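Local structure of anthranilate synthase component I (Streptococcus pneumoniae serotype 4, 5KCK) at residues 88-100 / 386-399. The protein is the component one chain of anthranilate synthase, a member of the chorismate-binding enzyme family, here paired with a second copy of itself. Residues are numbered along the deposited sequence; the frame is centred on the assembly and turned at random.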
ATOM      1  N   PRO A  88     -14.181  -8.094  -7.665  1.00 39.99           N
ATOM      2  CA  PRO A  88     -13.953  -9.469  -7.171  1.00 45.67           C
ATOM      3  C   PRO A  88     -15.202 -10.177  -6.654  1.00 45.91           C
ATOM      4  O   PRO A  88     -15.371 -11.384  -6.900  1.00 40.79           O
ATOM      5  CB  PRO A  88     -12.915  -9.266  -6.055  1.00 47.91           C
ATOM      6  CG  PRO A  88     -12.983  -7.797  -5.715  1.00 43.73           C
ATOM      7  CD  PRO A  88     -13.282  -7.128  -7.015  1.00 42.67           C
ATOM      8  N   PHE A  89     -16.083  -9.465  -5.947  1.00 28.45           N
ATOM      9  CA  PHE A  89     -17.250 -10.087  -5.320  1.00 29.28           C
ATOM     10  C   PHE A  89     -18.512  -9.901  -6.159  1.00 33.16           C
ATOM     11  O   PHE A  89     -19.144 -10.884  -6.553  1.00 42.57           O
ATOM     12  CB  PHE A  89     -17.425  -9.538  -3.891  1.00 21.25           C
ATOM     13  CG  PHE A  89     -18.717  -9.942  -3.216  1.00 25.89           C
ATOM     14  CD1 PHE A  89     -19.008 -11.277  -2.961  1.00 21.11           C
ATOM     15  CD2 PHE A  89     -19.626  -8.975  -2.805  1.00 23.46           C
ATOM     16  CE1 PHE A  89     -20.201 -11.639  -2.334  1.00 26.45           C
ATOM     17  CE2 PHE A  89     -20.808  -9.328  -2.168  1.00 25.48           C
ATOM     18  CZ  PHE A  89     -21.097 -10.666  -1.938  1.00 24.48           C
ATOM     19  N   GLY A  90     -18.886  -8.661  -6.459  1.00 29.38           N
ATOM     20  CA  GLY A  90     -20.047  -8.449  -7.317  1.00 26.53           C
ATOM     21  C   GLY A  90     -21.382  -8.933  -6.780  1.00 30.67           C
ATOM     22  O   GLY A  90     -22.318  -9.146  -7.562  1.00 29.45           O
ATOM     23  N   GLY A  91     -21.515  -9.097  -5.473  1.00 27.80           N
ATOM     24  CA  GLY A  91     -22.792  -9.602  -4.971  1.00 18.67           C
ATOM     25  C   GLY A  91     -22.773 -11.104  -4.774  1.00 29.70           C
ATOM     26  O   GLY A  91     -22.043 -11.846  -5.442  1.00 28.02           O
ATOM     27  N   GLY A  92     -23.593 -11.562  -3.830  1.00 18.31           N
ATOM     28  CA  GLY A  92     -23.610 -12.965  -3.466  1.00 23.88           C
ATOM     29  C   GLY A  92     -23.565 -13.217  -1.967  1.00 26.89           C
ATOM     30  O   GLY A  92     -24.022 -12.381  -1.184  1.00 26.09           O
ATOM     31  N   ALA A  93     -23.026 -14.368  -1.558  1.00 17.58           N
ATOM     32  CA  ALA A  93     -23.048 -14.813  -0.170  1.00 18.28           C
ATOM     33  C   ALA A  93     -21.687 -14.631   0.485  1.00 23.32           C
ATOM     34  O   ALA A  93     -20.648 -14.870  -0.135  1.00 21.46           O
ATOM     35  CB  ALA A  93     -23.454 -16.285  -0.072  1.00 17.62           C
ATOM     36  N   ILE A  94     -21.701 -14.217   1.747  1.00 16.54           N
ATOM     37  CA  ILE A  94     -20.499 -14.095   2.563  1.00 16.24           C
ATOM     38  C   ILE A  94     -20.772 -14.820   3.871  1.00 20.81           C
ATOM     39  O   ILE A  94     -21.835 -14.632   4.476  1.00 20.39           O
ATOM     40  CB  ILE A  94     -20.124 -12.617   2.796  1.00 23.81           C
ATOM     41  CG1 ILE A  94     -19.863 -11.930   1.447  1.00 18.80           C
ATOM     42  CG2 ILE A  94     -18.913 -12.477   3.739  1.00 15.93           C
ATOM     43  CD1 ILE A  94     -19.620 -10.451   1.555  1.00 24.27           C
ATOM     44  N   GLY A  95     -19.836 -15.671   4.288  1.00 21.18           N
ATOM     45  CA  GLY A  95     -20.063 -16.516   5.455  1.00 17.65           C
ATOM     46  C   GLY A  95     -19.030 -17.620   5.532  1.00 22.95           C
ATOM     47  O   GLY A  95     -17.916 -17.476   5.029  1.00 25.31           O
ATOM     48  N   PHE A  96     -19.412 -18.725   6.174  1.00 30.44           N
ATOM     49  CA  PHE A  96     -18.489 -19.832   6.395  1.00 23.44           C
ATOM     50  C   PHE A  96     -19.197 -21.173   6.258  1.00 26.07           C
ATOM     51  O   PHE A  96     -20.423 -21.287   6.356  1.00 24.20           O
ATOM     52  CB  PHE A  96     -17.830 -19.779   7.782  1.00 17.23           C
ATOM     53  CG  PHE A  96     -18.770 -20.074   8.903  1.00 17.60           C
ATOM     54  CD1 PHE A  96     -19.498 -19.055   9.495  1.00 20.12           C
ATOM     55  CD2 PHE A  96     -18.948 -21.368   9.362  1.00 23.37           C
ATOM     56  CE1 PHE A  96     -20.376 -19.320  10.529  1.00 18.95           C
ATOM     57  CE2 PHE A  96     -19.826 -21.636  10.395  1.00 33.11           C
ATOM     58  CZ  PHE A  96     -20.544 -20.608  10.975  1.00 26.40           C
ATOM     59  N   VAL A  97     -18.375 -22.198   6.078  1.00 23.92           N
ATOM     60  CA  VAL A  97     -18.785 -23.594   6.089  1.00 21.62           C
ATOM     61  C   VAL A  97     -17.967 -24.275   7.180  1.00 25.74           C
ATOM     62  O   VAL A  97     -16.729 -24.273   7.132  1.00 25.17           O
ATOM     63  CB  VAL A  97     -18.564 -24.253   4.718  1.00 24.06           C
ATOM     64  CG1 VAL A  97     -18.861 -25.726   4.767  1.00 25.39           C
ATOM     65  CG2 VAL A  97     -19.445 -23.584   3.683  1.00 32.27           C
ATOM     66  N   GLY A  98     -18.649 -24.811   8.184  1.00 21.71           N
ATOM     67  CA  GLY A  98     -17.949 -25.437   9.286  1.00 20.50           C
ATOM     68  C   GLY A  98     -17.280 -26.736   8.874  1.00 21.02           C
ATOM     69  O   GLY A  98     -17.672 -27.394   7.913  1.00 20.64           O
ATOM     70  N   TYR A  99     -16.238 -27.095   9.623  1.00 23.06           N
ATOM     71  CA  TYR A  99     -15.535 -28.351   9.389  1.00 26.05           C
ATOM     72  C   TYR A  99     -16.503 -29.519   9.309  1.00 25.14           C
ATOM     73  O   TYR A  99     -16.366 -30.398   8.450  1.00 31.36           O
ATOM     74  CB  TYR A  99     -14.517 -28.561  10.508  1.00 25.09           C
ATOM     75  CG  TYR A  99     -13.842 -29.914  10.557  1.00 24.89           C
ATOM     76  CD1 TYR A  99     -14.402 -30.969  11.286  1.00 35.37           C
ATOM     77  CD2 TYR A  99     -12.626 -30.122   9.931  1.00 22.92           C
ATOM     78  CE1 TYR A  99     -13.775 -32.211  11.357  1.00 30.78           C
ATOM     79  CE2 TYR A  99     -11.985 -31.348  10.005  1.00 30.10           C
ATOM     80  CZ  TYR A  99     -12.564 -32.389  10.713  1.00 28.35           C
ATOM     81  OH  TYR A  99     -11.930 -33.602  10.773  1.00 25.81           O
ATOM     82  N   ASP A 100     -17.519 -29.516  10.173  1.00 24.03           N
ATOM     83  CA  ASP A 100     -18.412 -30.656  10.317  1.00 25.33           C
ATOM     84  C   ASP A 100     -19.398 -30.804   9.167  1.00 23.41           C
ATOM     85  O   ASP A 100     -20.085 -31.828   9.095  1.00 36.74           O
ATOM     86  CB  ASP A 100     -19.134 -30.539  11.651  1.00 28.29           C
ATOM     87  CG  ASP A 100     -18.158 -30.432  12.810  1.00 32.32           C
ATOM     88  OD1 ASP A 100     -17.709 -31.488  13.289  1.00 29.82           O
ATOM     89  OD2 ASP A 100     -17.805 -29.297  13.204  1.00 27.88           O
ATOM     90  N   LYS A 386     -16.573 -30.684  19.300  1.00 31.41           N
ATOM     91  CA  LYS A 386     -16.842 -30.435  17.890  1.00 28.57           C
ATOM     92  C   LYS A 386     -16.010 -29.251  17.407  1.00 30.62           C
ATOM     93  O   LYS A 386     -15.903 -28.229  18.089  1.00 28.95           O
ATOM     94  CB  LYS A 386     -18.331 -30.158  17.692  1.00 27.47           C
ATOM     95  CG  LYS A 386     -18.748 -29.847  16.276  1.00 26.34           C
ATOM     96  CD  LYS A 386     -20.257 -29.702  16.214  1.00 30.15           C
ATOM     97  CE  LYS A 386     -20.722 -29.358  14.812  1.00 28.49           C
ATOM     98  NZ  LYS A 386     -22.139 -28.895  14.843  1.00 36.28           N
ATOM     99  N   ARG A 387     -15.402 -29.403  16.229  1.00 24.88           N
ATOM    100  CA  ARG A 387     -14.513 -28.360  15.723  1.00 28.47           C
ATOM    101  C   ARG A 387     -15.279 -27.098  15.357  1.00 28.11           C
ATOM    102  O   ARG A 387     -14.842 -25.988  15.685  1.00 28.68           O
ATOM    103  CB  ARG A 387     -13.716 -28.880  14.524  1.00 23.15           C
ATOM    104  CG  ARG A 387     -12.561 -29.758  14.960  1.00 24.03           C
ATOM    105  CD  ARG A 387     -11.756 -30.293  13.806  1.00 23.74           C
ATOM    106  NE  ARG A 387     -10.497 -30.837  14.304  1.00 26.95           N
ATOM    107  CZ  ARG A 387      -9.450 -31.094  13.536  1.00 29.99           C
ATOM    108  NH1 ARG A 387      -9.519 -30.858  12.231  1.00 23.63           N
ATOM    109  NH2 ARG A 387      -8.337 -31.581  14.070  1.00 25.65           N
ATOM    110  N   GLY A 388     -16.418 -27.238  14.683  1.00 22.65           N
ATOM    111  CA  GLY A 388     -17.210 -26.060  14.352  1.00 23.94           C
ATOM    112  C   GLY A 388     -16.556 -25.245  13.255  1.00 23.69           C
ATOM    113  O   GLY A 388     -16.193 -25.767  12.191  1.00 20.42           O
ATOM    114  N   VAL A 389     -16.410 -23.938  13.506  1.00 25.84           N
ATOM    115  CA  VAL A 389     -15.815 -23.048  12.506  1.00 19.50           C
ATOM    116  C   VAL A 389     -14.377 -23.458  12.214  1.00 33.09           C
ATOM    117  O   VAL A 389     -13.957 -23.527  11.051  1.00 29.78           O
ATOM    118  CB  VAL A 389     -15.889 -21.581  12.968  1.00 23.29           C
ATOM    119  CG1 VAL A 389     -15.035 -20.693  12.049  1.00 18.72           C
ATOM    120  CG2 VAL A 389     -17.340 -21.097  13.002  1.00 19.70           C
ATOM    121  N   TYR A 390     -13.599 -23.725  13.264  1.00 26.25           N
ATOM    122  CA  TYR A 390     -12.202 -24.103  13.095  1.00 22.16           C
ATOM    123  C   TYR A 390     -12.061 -25.242  12.093  1.00 21.63           C
ATOM    124  O   TYR A 390     -12.788 -26.238  12.163  1.00 21.89           O
ATOM    125  CB  TYR A 390     -11.595 -24.525  14.438  1.00 23.17           C
ATOM    126  CG  TYR A 390     -10.255 -25.218  14.270  1.00 24.30           C
ATOM    127  CD1 TYR A 390      -9.117 -24.487  13.977  1.00 23.23           C
ATOM    128  CD2 TYR A 390     -10.133 -26.596  14.380  1.00 28.78           C
ATOM    129  CE1 TYR A 390      -7.894 -25.096  13.817  1.00 29.04           C
ATOM    130  CE2 TYR A 390      -8.899 -27.219  14.216  1.00 28.96           C
ATOM    131  CZ  TYR A 390      -7.785 -26.455  13.933  1.00 24.45           C
ATOM    132  OH  TYR A 390      -6.546 -27.030  13.758  1.00 34.72           O
ATOM    133  N   ALA A 391     -11.118 -25.077  11.159  1.00 23.89           N
ATOM    134  CA  ALA A 391     -10.735 -26.054  10.139  1.00 23.98           C
ATOM    135  C   ALA A 391     -11.786 -26.217   9.049  1.00 24.19           C
ATOM    136  O   ALA A 391     -11.726 -27.187   8.281  1.00 21.55           O
ATOM    137  CB  ALA A 391     -10.418 -27.430  10.741  1.00 23.16           C
ATOM    138  N   GLY A 392     -12.763 -25.317   8.975  1.00 22.85           N
ATOM    139  CA  GLY A 392     -13.680 -25.282   7.852  1.00 18.10           C
ATOM    140  C   GLY A 392     -13.204 -24.298   6.799  1.00 22.18           C
ATOM    141  O   GLY A 392     -11.996 -24.192   6.554  1.00 21.86           O
ATOM    142  N   ALA A 393     -14.133 -23.545   6.207  1.00 18.69           N
ATOM    143  CA  ALA A 393     -13.856 -22.671   5.075  1.00 20.64           C
ATOM    144  C   ALA A 393     -14.611 -21.362   5.251  1.00 23.33           C
ATOM    145  O   ALA A 393     -15.795 -21.367   5.595  1.00 18.88           O
ATOM    146  CB  ALA A 393     -14.254 -23.330   3.743  1.00 16.66           C
ATOM    147  N   ILE A 394     -13.927 -20.245   4.988  1.00 16.51           N
ATOM    148  CA  ILE A 394     -14.466 -18.908   5.206  1.00 16.62           C
ATOM    149  C   ILE A 394     -14.215 -18.068   3.963  1.00 19.56           C
ATOM    150  O   ILE A 394     -13.095 -18.046   3.436  1.00 18.86           O
ATOM    151  CB  ILE A 394     -13.835 -18.233   6.442  1.00 21.45           C
ATOM    152  CG1 ILE A 394     -14.081 -19.061   7.699  1.00 37.40           C
ATOM    153  CG2 ILE A 394     -14.403 -16.846   6.661  1.00 21.40           C
ATOM    154  CD1 ILE A 394     -13.514 -18.426   8.959  1.00 43.23           C
ATOM    155  N   GLY A 395     -15.241 -17.356   3.511  1.00 16.74           N
ATOM    156  CA  GLY A 395     -15.059 -16.455   2.393  1.00 16.90           C
ATOM    157  C   GLY A 395     -16.364 -16.078   1.729  1.00 21.01           C
ATOM    158  O   GLY A 395     -17.335 -15.797   2.433  1.00 23.70           O
ATOM    159  N   TYR A 396     -16.412 -16.070   0.391  1.00 17.28           N
ATOM    160  CA  TYR A 396     -17.615 -15.653  -0.322  1.00 20.19           C
ATOM    161  C   TYR A 396     -17.924 -16.597  -1.482  1.00 22.29           C
ATOM    162  O   TYR A 396     -17.051 -17.297  -2.004  1.00 20.88           O
ATOM    163  CB  TYR A 396     -17.503 -14.212  -0.857  1.00 18.39           C
ATOM    164  CG  TYR A 396     -16.471 -14.014  -1.957  1.00 20.08           C
ATOM    165  CD1 TYR A 396     -16.777 -14.286  -3.298  1.00 22.73           C
ATOM    166  CD2 TYR A 396     -15.196 -13.540  -1.661  1.00 18.46           C
ATOM    167  CE1 TYR A 396     -15.823 -14.106  -4.304  1.00 26.39           C
ATOM    168  CE2 TYR A 396     -14.241 -13.348  -2.658  1.00 20.64           C
ATOM    169  CZ  TYR A 396     -14.561 -13.636  -3.972  1.00 26.38           C
ATOM    170  OH  TYR A 396     -13.617 -13.440  -4.941  1.00 34.42           O
ATOM    171  N   LEU A 397     -19.194 -16.590  -1.882  1.00 21.40           N
ATOM    172  CA  LEU A 397     -19.666 -17.186  -3.130  1.00 20.07           C
ATOM    173  C   LEU A 397     -20.353 -16.080  -3.926  1.00 24.94           C
ATOM    174  O   LEU A 397     -21.401 -15.568  -3.517  1.00 21.39           O
ATOM    175  CB  LEU A 397     -20.620 -18.350  -2.868  1.00 18.65           C
ATOM    176  CG  LEU A 397     -21.324 -18.938  -4.096  1.00 22.22           C
ATOM    177  CD1 LEU A 397     -20.341 -19.753  -4.960  1.00 20.48           C
ATOM    178  CD2 LEU A 397     -22.513 -19.791  -3.658  1.00 21.89           C
ATOM    179  N   SER A 398     -19.757 -15.701  -5.047  1.00 19.52           N
ATOM    180  CA  SER A 398     -20.286 -14.607  -5.838  1.00 21.11           C
ATOM    181  C   SER A 398     -21.464 -15.061  -6.693  1.00 24.93           C
ATOM    182  O   SER A 398     -21.550 -16.218  -7.117  1.00 21.48           O
ATOM    183  CB  SER A 398     -19.201 -14.020  -6.731  1.00 22.12           C
ATOM    184  OG  SER A 398     -19.731 -12.991  -7.535  1.00 37.33           O
ATOM    185  N   ALA A 399     -22.374 -14.118  -6.951  1.00 25.70           N
ATOM    186  CA  ALA A 399     -23.507 -14.370  -7.837  1.00 32.17           C
ATOM    187  C   ALA A 399     -23.066 -14.818  -9.228  1.00 31.96           C
ATOM    188  O   ALA A 399     -23.832 -15.487  -9.934  1.00 32.69           O
ATOM    189  CB  ALA A 399     -24.367 -13.112  -7.937  1.00 24.61           C
TER
HETATM  190  O   HOH W   1     -17.374 -12.305  -9.064  1.00 40.31           O
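A93 pairs with L397, G95 with G395 and V97 with A393 where strand 92-97 runs antiparallel to 393-398 deep in a large antiparallel sheet, stitching the N-terminal family region to the chorismate-binding region. Each pair exchanges two backbone hydrogen bonds, while G92 lets the L397 carbonyl pass close by. On one face, F96 CG sits between backbone N and carbonyl carbon (chi1 70°), which sets the ring against V389 CG2, 3.9 Å from its centroid. F96 CB meets I394 CG1, and I252 covers this side.

Packing is close at Y99, which buries more surface against 386-399 than any other residue of 88-100. R387 CD lies over the middle of its ring, 3.6 Å from the centroid, and the guanidinium continues off-centre in a cation-pi contact, tilted 56° to the ring, with NH1 held by the V367 carbonyl. A391 O lies at the ring's edge. Beside it, D100 OD2 accepts G388 N at 2.9 Å while OD1 goes to Y380.

The far end is more open at P88 and Y396, although Y396 also packs on L29 of the second subunit. F89 points its edge at the Y396 face in an offset edge-to-face pair, centroids 5.7 Å apart. A water lies within hydrogen-bonding distance of P88 O and S398 OG, 2.9 Å from the latter.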